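Local coordinates for protein 2-hydroxyhepta-2,4-diene-1,7-dioate isomerase (PDB 4DBF) that probably acts as a magnesium-dependent oxaloacetate decarboxylase of the fumarylacetoacetate hydrolase family, at residues 38-51 and 60-72. Residues are numbered along the deposited sequence; the frame is centred on the assembly and turned at random.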
loop_
_atom_site.group_PDB
_atom_site.type_symbol
_atom_site.label_atom_id
_atom_site.label_comp_id
_atom_site.label_asym_id
_atom_site.label_seq_id
_atom_site.Cartn_x
_atom_site.Cartn_y
_atom_site.Cartn_z
ATOM N N GLU A 38 1.040 -10.098 -29.313
ATOM C CA GLU A 38 0.302 -10.199 -30.542
ATOM C C GLU A 38 0.221 -11.580 -31.143
ATOM O O GLU A 38 1.134 -12.353 -31.038
ATOM C CB GLU A 38 0.861 -9.202 -31.520
ATOM C CG GLU A 38 0.698 -7.812 -30.951
ATOM C CD GLU A 38 0.836 -6.721 -31.946
ATOM O OE1 GLU A 38 0.913 -7.024 -33.145
ATOM O OE2 GLU A 38 0.856 -5.569 -31.495
ATOM N N GLY A 39 -0.916 -11.871 -31.764
ATOM C CA GLY A 39 -1.177 -13.186 -32.302
ATOM C C GLY A 39 -2.491 -13.768 -31.839
ATOM O O GLY A 39 -3.210 -13.189 -31.053
ATOM N N GLU A 40 -2.810 -14.944 -32.334
ATOM C CA GLU A 40 -4.080 -15.541 -31.993
ATOM C C GLU A 40 -3.975 -16.513 -30.886
ATOM O O GLU A 40 -3.038 -17.255 -30.780
ATOM C CB GLU A 40 -4.701 -16.242 -33.186
ATOM C CG GLU A 40 -5.076 -15.314 -34.302
ATOM C CD GLU A 40 -6.397 -14.610 -34.083
ATOM O OE1 GLU A 40 -6.668 -14.130 -32.962
ATOM O OE2 GLU A 40 -7.155 -14.536 -35.064
ATOM N N GLY A 41 -4.975 -16.495 -30.045
ATOM C CA GLY A 41 -5.083 -17.485 -29.028
ATOM C C GLY A 41 -4.339 -17.145 -27.780
ATOM O O GLY A 41 -3.966 -16.029 -27.543
ATOM N N ASP A 42 -4.134 -18.169 -26.989
ATOM C CA ASP A 42 -3.575 -18.036 -25.694
ATOM C C ASP A 42 -2.296 -18.767 -25.773
ATOM O O ASP A 42 -1.582 -18.880 -24.809
ATOM C CB ASP A 42 -4.487 -18.778 -24.743
ATOM C CG ASP A 42 -4.161 -18.514 -23.329
ATOM O OD1 ASP A 42 -4.038 -19.470 -22.560
ATOM O OD2 ASP A 42 -4.037 -17.343 -23.006
ATOM N N ASP A 43 -2.033 -19.312 -26.944
ATOM C CA ASP A 43 -0.942 -20.236 -27.086
ATOM C C ASP A 43 0.361 -19.548 -27.372
ATOM O O ASP A 43 0.550 -18.963 -28.399
ATOM C CB ASP A 43 -1.279 -21.278 -28.125
ATOM C CG ASP A 43 -0.119 -22.126 -28.490
ATOM O OD1 ASP A 43 0.147 -23.134 -27.832
ATOM O OD2 ASP A 43 0.522 -21.796 -29.478
ATOM N N VAL A 44 1.256 -19.658 -26.420
ATOM C CA VAL A 44 2.512 -18.950 -26.411
ATOM C C VAL A 44 3.418 -19.253 -27.577
ATOM O O VAL A 44 4.189 -18.425 -27.983
ATOM C CB VAL A 44 3.235 -19.192 -25.097
ATOM C CG1 VAL A 44 4.727 -19.136 -25.290
ATOM C CG2 VAL A 44 2.753 -18.215 -24.054
ATOM N N ALA A 45 3.298 -20.440 -28.132
ATOM C CA ALA A 45 4.006 -20.750 -29.345
ATOM C C ALA A 45 3.574 -19.873 -30.483
ATOM O O ALA A 45 4.298 -19.697 -31.413
ATOM C CB ALA A 45 3.824 -22.200 -29.710
ATOM N N ASN A 46 2.395 -19.309 -30.420
ATOM C CA ASN A 46 1.929 -18.540 -31.550
ATOM C C ASN A 46 2.007 -17.055 -31.370
ATOM O O ASN A 46 1.666 -16.321 -32.251
ATOM C CB ASN A 46 0.496 -18.895 -31.878
ATOM C CG ASN A 46 0.353 -20.314 -32.380
ATOM O OD1 ASN A 46 -0.150 -21.171 -31.678
ATOM N ND2 ASN A 46 0.825 -20.567 -33.586
ATOM N N LEU A 47 2.437 -16.619 -30.213
ATOM C CA LEU A 47 2.382 -15.212 -29.879
ATOM C C LEU A 47 3.731 -14.555 -29.991
ATOM O O LEU A 47 4.720 -15.198 -29.892
ATOM C CB LEU A 47 1.831 -15.041 -28.461
ATOM C CG LEU A 47 0.471 -15.613 -28.082
ATOM C CD1 LEU A 47 0.065 -15.240 -26.680
ATOM C CD2 LEU A 47 -0.575 -15.134 -29.031
ATOM N N THR A 48 3.720 -13.256 -30.195
ATOM C CA THR A 48 4.897 -12.456 -30.339
ATOM C C THR A 48 4.864 -11.253 -29.378
ATOM O O THR A 48 3.851 -10.663 -29.193
ATOM C CB THR A 48 5.049 -11.991 -31.799
ATOM O OG1 THR A 48 5.274 -13.118 -32.626
ATOM C CG2 THR A 48 6.173 -11.076 -31.953
ATOM N N ALA A 49 5.988 -10.938 -28.766
ATOM C CA ALA A 49 6.130 -9.754 -27.959
ATOM C C ALA A 49 6.826 -8.624 -28.713
ATOM O O ALA A 49 7.856 -8.800 -29.274
ATOM C CB ALA A 49 6.865 -10.060 -26.675
ATOM N N ARG A 50 6.216 -7.463 -28.688
ATOM C CA ARG A 50 6.703 -6.321 -29.377
ATOM C C ARG A 50 6.997 -5.232 -28.377
ATOM O O ARG A 50 6.121 -4.732 -27.765
ATOM C CB ARG A 50 5.653 -5.806 -30.353
ATOM C CG ARG A 50 5.323 -6.706 -31.503
ATOM C CD ARG A 50 5.409 -5.920 -32.807
ATOM N NE ARG A 50 4.130 -5.694 -33.370
ATOM C CZ ARG A 50 3.810 -4.742 -34.231
ATOM N NH1 ARG A 50 4.675 -3.860 -34.667
ATOM N NH2 ARG A 50 2.586 -4.676 -34.652
ATOM N N GLU A 51 8.256 -4.878 -28.239
ATOM C CA GLU A 51 8.639 -3.877 -27.309
ATOM C C GLU A 51 7.982 -2.547 -27.609
ATOM O O GLU A 51 7.919 -2.134 -28.719
ATOM C CB GLU A 51 10.133 -3.723 -27.264
ATOM C CG GLU A 51 10.572 -2.580 -26.409
ATOM C CD GLU A 51 12.049 -2.359 -26.425
ATOM O OE1 GLU A 51 12.625 -2.312 -27.494
ATOM O OE2 GLU A 51 12.622 -2.243 -25.369
ATOM N N PRO A 60 0.732 3.917 -27.472
ATOM C CA PRO A 60 1.980 3.192 -27.463
ATOM C C PRO A 60 2.676 3.218 -28.804
ATOM O O PRO A 60 2.040 3.067 -29.819
ATOM C CB PRO A 60 1.520 1.787 -27.182
ATOM C CG PRO A 60 0.257 1.680 -27.916
ATOM C CD PRO A 60 -0.394 3.025 -27.742
ATOM N N LYS A 61 3.982 3.376 -28.765
ATOM C CA LYS A 61 4.807 3.263 -29.945
ATOM C C LYS A 61 5.847 2.140 -29.861
ATOM O O LYS A 61 6.568 2.005 -28.915
ATOM C CB LYS A 61 5.473 4.588 -30.316
ATOM C CG LYS A 61 6.238 4.473 -31.628
ATOM C CD LYS A 61 7.171 5.633 -31.941
ATOM C CE LYS A 61 8.401 5.142 -32.688
ATOM N NZ LYS A 61 9.439 4.550 -31.804
ATOM N N PHE A 62 5.892 1.363 -30.913
ATOM C CA PHE A 62 6.805 0.266 -31.022
ATOM C C PHE A 62 8.228 0.725 -31.338
ATOM O O PHE A 62 8.432 1.607 -32.106
ATOM C CB PHE A 62 6.320 -0.663 -32.110
ATOM C CG PHE A 62 5.004 -1.285 -31.840
ATOM C CD1 PHE A 62 4.819 -2.079 -30.743
ATOM C CD2 PHE A 62 3.963 -1.112 -32.711
ATOM C CE1 PHE A 62 3.618 -2.674 -30.502
ATOM C CE2 PHE A 62 2.744 -1.698 -32.484
ATOM C CZ PHE A 62 2.565 -2.471 -31.368
ATOM N N THR A 63 9.204 0.086 -30.737
ATOM C CA THR A 63 10.569 0.433 -30.962
ATOM C C THR A 63 11.136 -0.345 -32.106
ATOM O O THR A 63 12.195 -0.054 -32.567
ATOM C CB THR A 63 11.425 -0.009 -29.795
ATOM O OG1 THR A 63 11.354 -1.421 -29.693
ATOM C CG2 THR A 63 11.007 0.640 -28.565
ATOM N N GLY A 64 10.438 -1.375 -32.514
ATOM C CA GLY A 64 10.923 -2.255 -33.534
ATOM C C GLY A 64 11.399 -3.606 -33.063
ATOM O O GLY A 64 11.312 -4.542 -33.788
ATOM N N ARG A 65 11.900 -3.692 -31.844
ATOM C CA ARG A 65 12.326 -4.970 -31.301
ATOM C C ARG A 65 11.168 -5.888 -31.005
ATOM O O ARG A 65 10.179 -5.470 -30.497
ATOM C CB ARG A 65 13.136 -4.799 -30.036
ATOM C CG ARG A 65 14.231 -3.785 -30.097
ATOM C CD ARG A 65 15.290 -4.083 -29.062
ATOM N NE ARG A 65 14.839 -3.722 -27.745
ATOM C CZ ARG A 65 15.597 -3.705 -26.673
ATOM N NH1 ARG A 65 16.855 -4.032 -26.758
ATOM N NH2 ARG A 65 15.087 -3.361 -25.532
ATOM N N GLU A 66 11.337 -7.151 -31.319
ATOM C CA GLU A 66 10.359 -8.161 -31.002
ATOM C C GLU A 66 10.982 -9.523 -30.735
ATOM O O GLU A 66 12.094 -9.768 -31.087
ATOM C CB GLU A 66 9.267 -8.270 -32.052
ATOM C CG GLU A 66 9.759 -8.511 -33.442
ATOM C CD GLU A 66 8.826 -7.975 -34.501
ATOM O OE1 GLU A 66 7.616 -8.027 -34.300
ATOM O OE2 GLU A 66 9.313 -7.486 -35.515
ATOM N N TRP A 67 10.215 -10.371 -30.074
ATOM C CA TRP A 67 10.614 -11.710 -29.763
ATOM C C TRP A 67 9.438 -12.598 -29.863
ATOM O O TRP A 67 8.360 -12.192 -29.505
ATOM C CB TRP A 67 11.123 -11.817 -28.319
ATOM C CG TRP A 67 12.226 -10.883 -27.930
ATOM C CD1 TRP A 67 13.565 -11.152 -27.859
ATOM C CD2 TRP A 67 12.112 -9.510 -27.549
ATOM N NE1 TRP A 67 14.257 -10.078 -27.469
ATOM C CE2 TRP A 67 13.446 -9.055 -27.278
ATOM C CE3 TRP A 67 11.079 -8.645 -27.405
ATOM C CZ2 TRP A 67 13.698 -7.790 -26.864
ATOM C CZ3 TRP A 67 11.344 -7.375 -26.996
ATOM C CH2 TRP A 67 12.620 -6.950 -26.745
ATOM N N PRO A 68 9.623 -13.827 -30.316
ATOM C CA PRO A 68 8.633 -14.863 -30.086
ATOM C C PRO A 68 8.413 -14.974 -28.587
ATOM O O PRO A 68 9.354 -14.908 -27.859
ATOM C CB PRO A 68 9.312 -16.114 -30.597
ATOM C CG PRO A 68 10.396 -15.652 -31.445
ATOM C CD PRO A 68 10.854 -14.396 -30.856
ATOM N N LEU A 69 7.183 -15.120 -28.162
ATOM C CA LEU A 69 6.858 -15.113 -26.754
ATOM C C LEU A 69 7.578 -16.195 -25.977
ATOM O O LEU A 69 7.965 -15.981 -24.865
ATOM C CB LEU A 69 5.367 -15.209 -26.525
ATOM C CG LEU A 69 4.901 -14.934 -25.104
ATOM C CD1 LEU A 69 5.542 -13.707 -24.522
ATOM C CD2 LEU A 69 3.413 -14.828 -25.019
ATOM N N LYS A 70 7.747 -17.346 -26.614
ATOM C CA LYS A 70 8.493 -18.462 -26.090
ATOM C C LYS A 70 9.949 -18.173 -25.744
ATOM O O LYS A 70 10.502 -18.859 -24.957
ATOM C CB LYS A 70 8.382 -19.680 -27.026
ATOM C CG LYS A 70 9.296 -19.632 -28.225
ATOM C CD LYS A 70 9.488 -20.983 -28.880
ATOM C CE LYS A 70 9.845 -20.822 -30.338
ATOM N NZ LYS A 70 11.130 -20.116 -30.585
ATOM N N ASP A 71 10.544 -17.148 -26.324
ATOM C CA ASP A 71 11.940 -16.796 -26.069
ATOM C C ASP A 71 12.145 -15.721 -24.990
ATOM O O ASP A 71 13.239 -15.298 -24.748
ATOM C CB ASP A 71 12.625 -16.268 -27.324
ATOM C CG ASP A 71 12.612 -17.231 -28.500
ATOM O OD1 ASP A 71 12.222 -18.361 -28.406
ATOM O OD2 ASP A 71 13.011 -16.792 -29.566
ATOM N N VAL A 72 11.076 -15.238 -24.402
ATOM C CA VAL A 72 11.171 -14.298 -23.312
ATOM C C VAL A 72 10.313 -14.794 -22.152
ATOM O O VAL A 72 9.740 -15.825 -22.249
ATOM C CB VAL A 72 10.731 -12.919 -23.725
ATOM C CG1 VAL A 72 11.634 -12.364 -24.794
ATOM C CG2 VAL A 72 9.300 -12.939 -24.154
HETATM O O HOH W 1 6.426 -17.900 -29.249
HETATM O O HOH W 2 8.635 -3.245 -31.147
#
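The carboxylate of buried Glu51, near the end of strand 48-52, takes three side-chain bonds from Arg65 and Thr63. Arg65 grips it side-on: NH2 gives a nearly straight bond to Glu51 OE2 (2.7 Å), while NE reaches Glu51 OE1 (2.6 Å) from above the carboxylate plane. From the opposite face, Thr63 OG1 donates to that same OE1 at 2.7 Å. The extended Glu51 chain (chi1 174°, CG opposite the backbone N) carries the carboxylate across to both partners. The three donors should favour its ionised form. Arg65 also bridges through NH1 to Asp30, a residue seen to bind magnesium in this protein.

Thr63 OG1 also accepts from Arg65 N, making an ST turn round Gly64, whose positive phi suits glycine at this corner. Water 2 links Glu51 O, Gly64 N and Arg65 O. Beyond the corner, strands 48-52 and 65-68 pair antiparallel in the N-terminal region, strand 48-52 also pairing with strand 31-38. Ala49 and Trp67 form a hydrogen-bonded pair (Ala49 N to Trp67 O 2.8 Å, Trp67 N to Ala49 O 2.9 Å). Small Ala49 faces Ile26 of strand 22-28, and the Trp67 ring meets Glu51 CB with its edge.

The Arg50 guanidinium lies flat over the Phe62 ring in a cation-pi stack, CZ 3.9 Å from the centroid and planes 18° apart; Glu38 OE1, in the guanidinium plane, forms a salt bridge with Arg50 NH2, and Glu38 OE2 is hydrogen-bonded to Ser36. Branched Val44 and Leu47 pack on Leu69, with Val44 CG2 3.6 Å from Leu69 CD2, and Leu69 N bonds to Leu47 O.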